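Local atomic coordinates of Rv3651-like N-terminal domain-containing protein (Mycobacterium tuberculosis, PDB entry 4Q6U), a protein that is of unknown function but probably acts as a sensor, with three sensor domains, one GAF-like and two PAS-like. Residues Leu111-Asp114 with Val119-Asp122. Residues are numbered along the deposited sequence; the frame is centred on the assembly and turned at random.
Sequences LKWD and VATD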
# COMPACT_ATOMS: atom_id res chain seq x y z
N LEU B 111 -20.17 5.88 -17.27
CA LEU B 111 -19.60 4.75 -17.99
C LEU B 111 -20.12 3.46 -17.36
O LEU B 111 -20.73 3.48 -16.28
CB LEU B 111 -18.06 4.78 -17.93
CG LEU B 111 -17.44 4.64 -16.53
CD1 LEU B 111 -16.25 3.69 -16.58
CD2 LEU B 111 -16.99 5.97 -15.98
N LYS B 112 -19.87 2.34 -18.02
CA LYS B 112 -20.24 1.06 -17.45
C LYS B 112 -19.25 -0.01 -17.85
O LYS B 112 -18.61 0.07 -18.91
CB LYS B 112 -21.65 0.64 -17.87
CG LYS B 112 -21.81 0.38 -19.35
CD LYS B 112 -23.23 -0.06 -19.69
CE LYS B 112 -23.40 -0.34 -21.18
NZ LYS B 112 -24.82 -0.67 -21.49
N TRP B 113 -19.11 -1.00 -16.97
CA TRP B 113 -18.35 -2.20 -17.26
C TRP B 113 -19.34 -3.35 -17.27
O TRP B 113 -20.00 -3.60 -16.26
CB TRP B 113 -17.25 -2.44 -16.21
CG TRP B 113 -16.06 -1.55 -16.34
CD1 TRP B 113 -15.95 -0.42 -17.10
CD2 TRP B 113 -14.79 -1.73 -15.71
NE1 TRP B 113 -14.69 0.12 -16.97
CE2 TRP B 113 -13.96 -0.67 -16.12
CE3 TRP B 113 -14.27 -2.69 -14.83
CZ2 TRP B 113 -12.64 -0.53 -15.68
CZ3 TRP B 113 -12.96 -2.56 -14.39
CH2 TRP B 113 -12.16 -1.49 -14.82
N ASP B 114 -19.47 -4.03 -18.41
CA ASP B 114 -20.24 -5.27 -18.45
C ASP B 114 -19.30 -6.39 -18.02
O ASP B 114 -18.42 -6.79 -18.77
CB ASP B 114 -20.82 -5.54 -19.84
CG ASP B 114 -21.80 -6.71 -19.86
OD1 ASP B 114 -21.56 -7.72 -19.16
OD2 ASP B 114 -22.83 -6.64 -20.58
N VAL B 119 -16.45 -6.22 -21.03
CA VAL B 119 -16.30 -5.09 -21.94
C VAL B 119 -16.81 -3.78 -21.33
O VAL B 119 -17.85 -3.75 -20.68
CB VAL B 119 -17.04 -5.36 -23.28
CG1 VAL B 119 -17.03 -4.13 -24.18
CG2 VAL B 119 -16.43 -6.56 -24.01
N ALA B 120 -16.07 -2.70 -21.53
CA ALA B 120 -16.44 -1.39 -21.02
C ALA B 120 -17.04 -0.50 -22.11
O ALA B 120 -16.67 -0.59 -23.28
CB ALA B 120 -15.23 -0.69 -20.40
N THR B 121 -17.97 0.35 -21.71
CA THR B 121 -18.53 1.35 -22.58
C THR B 121 -18.34 2.69 -21.87
O THR B 121 -18.85 2.88 -20.76
CB THR B 121 -20.02 1.08 -22.85
OG1 THR B 121 -20.18 -0.30 -23.19
CG2 THR B 121 -20.56 1.96 -24.00
N ASP B 122 -17.56 3.58 -22.48
CA ASP B 122 -17.36 4.91 -21.88
C ASP B 122 -18.15 5.95 -22.65
O ASP B 122 -18.92 5.60 -23.55
CB ASP B 122 -15.89 5.31 -21.87
CG ASP B 122 -15.13 4.66 -20.73
OD1 ASP B 122 -14.97 3.43 -20.78
OD2 ASP B 122 -14.71 5.39 -19.80
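Lys112 and Thr121 form a hydrogen-bonded antiparallel pair in the hairpin of strands 109-114 and 119-121. Lys112 N gives a bond to Thr121 O (3.0 Å), and Thr121 N returns one to Lys112 O (2.9 Å, 170° at the hydrogen). Asp114 and Val119 make a second such pair near the turn, with more bent bonds. Between them Trp113 and Ala120 form a non-hydrogen-bonded pair, and the face their side chains share is tight. Ala120 CB sits 3.4 Å from Trp113 CD1. Phe144 stacks on the indole and Trp113 NE1 bonds to Asp147; together these help hold the indole in its rotation. Leu111 CB lies 3.9 Å from Asp122 OD2, which bonds to Ser126; Asp122 OD1 forms a salt bridge with Arg142. On the other face Val119 is buried against Ala271. The partly exposed Lys112 and Thr121 touch more loosely there, with Lys112 CE 3.8 Å from Thr121 OG1. Strand 119-121 edges the PAS-like sheet; 109-114 also pairs with 206-215. Backbone bonds thus join the strands. Side-chain ends tie them outward: Lys112 to Asp85 in the N-terminal GAF-like part, Asp114 (chi1 -171°, CG opposite N) to His206 on strand 206-215, and Asp122 to helix 124-129.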